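Local structure of absent in melanoma 1 protein (Homo sapiens, 3CW3) at residues V3-E8 against I34-V39; F19-D24 against S91-V96. The protein may suppress malignant melanoma, perhaps through interactions with the cytoskeleton. All blocks are in the same frame, centred on the assembly; numbering follows the deposited sequence.

The two contacts alternate along the chain: 3-8, then 19-24, then 34-39, and last 91-96. Contact 1 joins strands 2-6 and 33-40 in the middle of the four-stranded antiparallel sheet. Contact 2 ties the loop after strand 16-18 to strand 91-95, an outermost strand of the three-stranded sheet. They lie about 14 Å apart, centre to centre. They meet between the sheets, where I5 CD1 packs on I92 CD1 at 3.9 Å. Contact 1 pairs the first and last strands of the first Greek key. Contact 2 fastens a segment of that motif to the sheet built mainly from the second, so it ties the two motifs into a single beta/gamma-crystallin domain.

Contact 1 (V3-E8 against I34-V39); sequences VVIYSE and ILIKVV
I5 and I36 form the apolar centre, side by side on the face of the sheet that also carries V3 and V38. I36 CG1 lies beside its own backbone N (chi1 -57°), and a second bend at chi2 (-60°) turns the methyl CD1 across to the other strand. There I36 CD1 presses on I5 CG1 at 3.4 Å, tighter than usual for two carbons. I5 CG2 and CD1 also touch this methyl. Further along, V3 CG2 is anti to its backbone N and meets I36 CG2 at 3.6 Å. The same methyl touches V38 CG2.

The backbones between run antiparallel, at 162°. V4 and K37 are a hydrogen-bonded pair, with V4 N to K37 O at 2.9 Å and K37 N to V4 O at 2.8 Å. The second bond runs nearly along the C=O axis of V4. The first reaches K37 O from above its carbonyl plane. Y6 and L35 are the next such pair: Y6 N binds L35 O at 2.9 Å, and L35 N binds Y6 O at 3.2 Å on a lone pair.

V4, Y6, L35 and K37 line the other face. Y6 CD1 lies alongside L35 CD2 at 3.9 Å, and L35 O and K37 CB sit at the ring edge. V4 CG2 packs on K37 CB at 3.6 Å. From CB the lysine chain runs out extended, bending only at its last torsion, and NZ forms a salt bridge with E62.

This pairing of first strand (2-6) with last (33-40) characterises the beta/gamma-crystallin Greek key. Strand 16-18 bonds to 2-6 and strand 61-66, from the second Greek key, bonds to 33-40, so 2-6 and 33-40 are the inner strands. W43 of the second sheet packs against V3 and V38.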
loop_
_atom_site.group_PDB
_atom_site.type_symbol
_atom_site.label_atom_id
_atom_site.label_comp_id
_atom_site.label_asym_id
_atom_site.label_seq_id
_atom_site.Cartn_x
_atom_site.Cartn_y
_atom_site.Cartn_z
ATOM N N VAL A 3 5.674 -8.975 3.676
ATOM C CA VAL A 3 4.469 -8.482 3.020
ATOM C C VAL A 3 4.746 -8.539 1.524
ATOM O O VAL A 3 5.814 -8.124 1.069
ATOM C CB VAL A 3 4.110 -7.022 3.445
ATOM C CG1 VAL A 3 5.259 -6.073 3.155
ATOM C CG2 VAL A 3 2.859 -6.566 2.704
ATOM N N VAL A 4 3.811 -9.100 0.765
ATOM C CA VAL A 4 3.987 -9.198 -0.676
ATOM C C VAL A 4 2.931 -8.350 -1.355
ATOM O O VAL A 4 1.794 -8.251 -0.880
ATOM C CB VAL A 4 3.883 -10.667 -1.182
ATOM C CG1 VAL A 4 4.894 -11.540 -0.447
ATOM C CG2 VAL A 4 2.475 -11.201 -0.989
ATOM N N ILE A 5 3.316 -7.736 -2.465
ATOM C CA ILE A 5 2.421 -6.873 -3.209
ATOM C C ILE A 5 2.241 -7.355 -4.640
ATOM O O ILE A 5 3.207 -7.444 -5.404
ATOM C CB ILE A 5 2.966 -5.424 -3.245
ATOM C CG1 ILE A 5 3.104 -4.890 -1.816
ATOM C CG2 ILE A 5 2.056 -4.537 -4.086
ATOM C CD1 ILE A 5 3.777 -3.539 -1.721
ATOM N N TYR A 6 1.004 -7.680 -4.993
ATOM C CA TYR A 6 0.700 -8.102 -6.352
ATOM C C TYR A 6 0.269 -6.848 -7.096
ATOM O O TYR A 6 -0.819 -6.319 -6.868
ATOM C CB TYR A 6 -0.425 -9.133 -6.366
ATOM C CG TYR A 6 -0.068 -10.409 -5.648
ATOM C CD1 TYR A 6 -0.433 -10.614 -4.317
ATOM C CD2 TYR A 6 0.661 -11.406 -6.292
ATOM C CE1 TYR A 6 -0.081 -11.785 -3.647
ATOM C CE2 TYR A 6 1.021 -12.575 -5.631
ATOM C CZ TYR A 6 0.648 -12.758 -4.313
ATOM O OH TYR A 6 1.009 -13.917 -3.664
ATOM N N SER A 7 1.146 -6.368 -7.969
ATOM C CA SER A 7 0.900 -5.163 -8.753
ATOM C C SER A 7 -0.248 -5.347 -9.734
ATOM O O SER A 7 -1.111 -4.480 -9.869
ATOM C CB SER A 7 2.166 -4.786 -9.523
ATOM O OG SER A 7 3.306 -4.857 -8.681
ATOM N N GLU A 8 -0.250 -6.486 -10.416
ATOM C CA GLU A 8 -1.277 -6.787 -11.405
ATOM C C GLU A 8 -2.092 -8.013 -11.006
ATOM O O GLU A 8 -2.018 -9.053 -11.655
ATOM C CB GLU A 8 -0.613 -7.009 -12.770
ATOM C CG GLU A 8 0.557 -7.991 -12.732
ATOM C CD GLU A 8 1.381 -7.984 -14.010
ATOM O OE1 GLU A 8 1.971 -6.931 -14.333
ATOM O OE2 GLU A 8 1.441 -9.032 -14.690
ATOM N N ILE A 34 -4.254 -2.964 -6.384
ATOM C CA ILE A 34 -3.218 -3.915 -6.018
ATOM C C ILE A 34 -3.659 -4.710 -4.802
ATOM O O ILE A 34 -4.524 -4.279 -4.036
ATOM C CB ILE A 34 -1.886 -3.200 -5.687
ATOM C CG1 ILE A 34 -2.088 -2.246 -4.505
ATOM C CG2 ILE A 34 -1.383 -2.436 -6.908
ATOM C CD1 ILE A 34 -0.826 -1.529 -4.071
ATOM N N LEU A 35 -3.072 -5.886 -4.638
ATOM C CA LEU A 35 -3.389 -6.727 -3.498
ATOM C C LEU A 35 -2.172 -6.743 -2.584
ATOM O O LEU A 35 -1.090 -7.171 -2.990
ATOM C CB LEU A 35 -3.717 -8.150 -3.956
ATOM C CG LEU A 35 -4.071 -9.147 -2.848
ATOM C CD1 LEU A 35 -5.361 -8.714 -2.156
ATOM C CD2 LEU A 35 -4.222 -10.538 -3.449
ATOM N N ILE A 36 -2.349 -6.240 -1.368
ATOM C CA ILE A 36 -1.282 -6.212 -0.379
ATOM C C ILE A 36 -1.550 -7.402 0.529
ATOM O O ILE A 36 -2.605 -7.480 1.158
ATOM C CB ILE A 36 -1.326 -4.939 0.500
ATOM C CG1 ILE A 36 -1.250 -3.675 -0.365
ATOM C CG2 ILE A 36 -0.189 -4.979 1.510
ATOM C CD1 ILE A 36 0.008 -3.551 -1.202
ATOM N N LYS A 37 -0.603 -8.329 0.594
ATOM C CA LYS A 37 -0.775 -9.505 1.427
ATOM C C LYS A 37 0.280 -9.592 2.520
ATOM O O LYS A 37 1.436 -9.940 2.256
ATOM C CB LYS A 37 -0.730 -10.771 0.562
ATOM C CG LYS A 37 -0.940 -12.064 1.343
ATOM C CD LYS A 37 -0.954 -13.279 0.419
ATOM C CE LYS A 37 -1.108 -14.573 1.206
ATOM N NZ LYS A 37 -2.381 -14.597 1.975
ATOM N N VAL A 38 -0.108 -9.255 3.745
ATOM C CA VAL A 38 0.823 -9.359 4.857
ATOM C C VAL A 38 0.791 -10.834 5.237
ATOM O O VAL A 38 -0.208 -11.331 5.761
ATOM C CB VAL A 38 0.392 -8.491 6.070
ATOM C CG1 VAL A 38 1.259 -8.819 7.283
ATOM C CG2 VAL A 38 0.534 -7.012 5.730
ATOM N N VAL A 39 1.883 -11.527 4.938
ATOM C CA VAL A 39 2.011 -12.950 5.220
ATOM C C VAL A 39 2.272 -13.172 6.702
ATOM O O VAL A 39 1.752 -14.112 7.306
ATOM C CB VAL A 39 3.167 -13.557 4.399
ATOM C CG1 VAL A 39 3.302 -15.026 4.698
ATOM C CG2 VAL A 39 2.915 -13.335 2.913
#

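Contact 2 (F19-D24 against S91-V96); sequences FSDIQD and SIRHVV
The loop 19-24 runs roughly antiparallel to strand 91-95 and joins it through a single hydrogen-bonded bridge, with I22 N to I92 O and I92 N to I22 O both 2.9 Å. Both bonds lie in the carbonyl planes. D21 carries most of the side-chain contact. Its CG sits beside its own backbone N (chi1 -67°), which brings OD1 to the strand. H94 N grips D21 OD1 at 2.6 Å, and R93 NH1 adds a salt bridge to D21 OD1 at 2.9 Å. Both donors come from above the carboxylate plane. R93 reaches it because its chain bends at chi2 (82°), and the guanidinium stands 68° from the carboxylate. A water donates to D21 OD2 and H94 O, so both carboxylate oxygens are held. These bonds and the nearby positive charge probably keep D21 ionised.

S91 CB packs against I22 O at 3.3 Å and also touches Q23 O. The H94 ring stacks with W43, and V96 O lies over one of its faces. Third strands of beta/gamma-crystallin Greek keys pair in the other motif's sheet; 19-24 takes that place for the first Greek key, reduced to a single bridge at the outer edge of strand 91-95.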
loop_
_atom_site.group_PDB
_atom_site.type_symbol
_atom_site.label_atom_id
_atom_site.label_comp_id
_atom_site.label_asym_id
_atom_site.label_seq_id
_atom_site.Cartn_x
_atom_site.Cartn_y
_atom_site.Cartn_z
ATOM N N PHE A 19 10.778 -7.782 2.610
ATOM C CA PHE A 19 11.277 -8.401 3.842
ATOM C C PHE A 19 11.866 -7.378 4.811
ATOM O O PHE A 19 12.348 -7.743 5.888
ATOM C CB PHE A 19 12.381 -9.410 3.516
ATOM C CG PHE A 19 11.908 -10.632 2.789
ATOM C CD1 PHE A 19 11.609 -11.797 3.488
ATOM C CD2 PHE A 19 11.789 -10.631 1.404
ATOM C CE1 PHE A 19 11.204 -12.946 2.815
ATOM C CE2 PHE A 19 11.381 -11.774 0.723
ATOM C CZ PHE A 19 11.090 -12.934 1.428
ATOM N N SER A 20 11.846 -6.105 4.439
ATOM C CA SER A 20 12.432 -5.092 5.308
ATOM C C SER A 20 11.918 -3.690 5.027
ATOM O O SER A 20 11.149 -3.472 4.090
ATOM C CB SER A 20 13.949 -5.103 5.129
ATOM O OG SER A 20 14.272 -4.895 3.764
ATOM N N ASP A 21 12.359 -2.745 5.854
ATOM C CA ASP A 21 11.986 -1.343 5.698
ATOM C C ASP A 21 12.426 -0.827 4.333
ATOM O O ASP A 21 13.525 -1.134 3.871
ATOM C CB ASP A 21 12.682 -0.473 6.748
ATOM C CG ASP A 21 12.202 -0.744 8.151
ATOM O OD1 ASP A 21 10.993 -0.584 8.404
ATOM O OD2 ASP A 21 13.039 -1.110 9.002
ATOM N N ILE A 22 11.564 -0.042 3.698
ATOM C CA ILE A 22 11.899 0.584 2.429
ATOM C C ILE A 22 11.544 2.057 2.653
ATOM O O ILE A 22 10.364 2.417 2.705
ATOM C CB ILE A 22 11.072 0.014 1.253
ATOM C CG1 ILE A 22 11.343 -1.489 1.091
ATOM C CG2 ILE A 22 11.442 0.747 -0.033
ATOM C CD1 ILE A 22 12.762 -1.822 0.619
ATOM N N GLN A 23 12.564 2.899 2.806
ATOM C CA GLN A 23 12.361 4.327 3.058
ATOM C C GLN A 23 11.802 5.108 1.882
ATOM O O GLN A 23 11.328 6.225 2.051
ATOM C CB GLN A 23 13.666 4.993 3.494
ATOM C CG GLN A 23 14.240 4.462 4.786
ATOM C CD GLN A 23 15.432 5.272 5.251
ATOM O OE1 GLN A 23 16.238 5.732 4.437
ATOM N NE2 GLN A 23 15.559 5.440 6.568
ATOM N N ASP A 24 11.880 4.540 0.688
ATOM C CA ASP A 24 11.350 5.227 -0.482
ATOM C C ASP A 24 10.891 4.237 -1.545
ATOM O O ASP A 24 11.714 3.618 -2.227
ATOM C CB ASP A 24 12.403 6.171 -1.071
ATOM C CG ASP A 24 11.833 7.076 -2.150
ATOM O OD1 ASP A 24 10.730 6.777 -2.655
ATOM O OD2 ASP A 24 12.489 8.084 -2.500
ATOM N N SER A 91 6.588 4.901 1.266
ATOM C CA SER A 91 7.546 4.105 2.018
ATOM C C SER A 91 6.807 3.021 2.779
ATOM O O SER A 91 5.605 3.135 3.033
ATOM C CB SER A 91 8.348 4.996 2.983
ATOM O OG SER A 91 7.501 5.845 3.742
ATOM N N ILE A 92 7.527 1.960 3.121
ATOM C CA ILE A 92 6.949 0.834 3.837
ATOM C C ILE A 92 7.793 0.559 5.074
ATOM O O ILE A 92 9.005 0.336 4.979
ATOM C CB ILE A 92 6.905 -0.424 2.926
ATOM C CG1 ILE A 92 5.923 -0.180 1.774
ATOM C CG2 ILE A 92 6.529 -1.651 3.733
ATOM C CD1 ILE A 92 5.819 -1.329 0.771
ATOM N N ARG A 93 7.145 0.592 6.234
ATOM C CA ARG A 93 7.826 0.358 7.496
ATOM C C ARG A 93 7.580 -1.054 8.010
ATOM O O ARG A 93 6.441 -1.516 8.098
ATOM C CB ARG A 93 7.355 1.375 8.539
ATOM C CG ARG A 93 8.157 1.367 9.837
ATOM C CD ARG A 93 9.443 2.186 9.709
ATOM N NE ARG A 93 10.065 2.409 11.015
ATOM C CZ ARG A 93 10.788 1.507 11.673
ATOM N NH1 ARG A 93 11.003 0.303 11.151
ATOM N NH2 ARG A 93 11.284 1.804 12.869
ATOM N N HIS A 94 8.670 -1.730 8.348
ATOM C CA HIS A 94 8.635 -3.089 8.868
ATOM C C HIS A 94 8.570 -2.979 10.390
ATOM O O HIS A 94 9.565 -2.657 11.042
ATOM C CB HIS A 94 9.901 -3.828 8.411
ATOM C CG HIS A 94 10.002 -5.238 8.899
ATOM N ND1 HIS A 94 8.898 -6.012 9.185
ATOM C CD2 HIS A 94 11.082 -6.031 9.105
ATOM C CE1 HIS A 94 9.292 -7.220 9.545
ATOM N NE2 HIS A 94 10.612 -7.258 9.504
ATOM N N VAL A 95 7.390 -3.229 10.951
ATOM C CA VAL A 95 7.205 -3.129 12.392
ATOM C C VAL A 95 7.885 -4.259 13.154
ATOM O O VAL A 95 7.436 -5.408 13.129
ATOM C CB VAL A 95 5.710 -3.090 12.759
ATOM C CG1 VAL A 95 5.548 -2.933 14.263
ATOM C CG2 VAL A 95 5.033 -1.935 12.032
ATOM N N VAL A 96 8.977 -3.902 13.826
ATOM C CA VAL A 96 9.785 -4.823 14.618
ATOM C C VAL A 96 10.434 -5.886 13.731
ATOM O O VAL A 96 10.168 -5.872 12.508
ATOM C CB VAL A 96 8.933 -5.494 15.724
ATOM C CG1 VAL A 96 9.802 -6.365 16.614
ATOM C CG2 VAL A 96 8.250 -4.422 16.560
ATOM O OXT VAL A 96 11.210 -6.712 14.258
HETATM O O HOH W 1 12.235 -2.811 10.831
#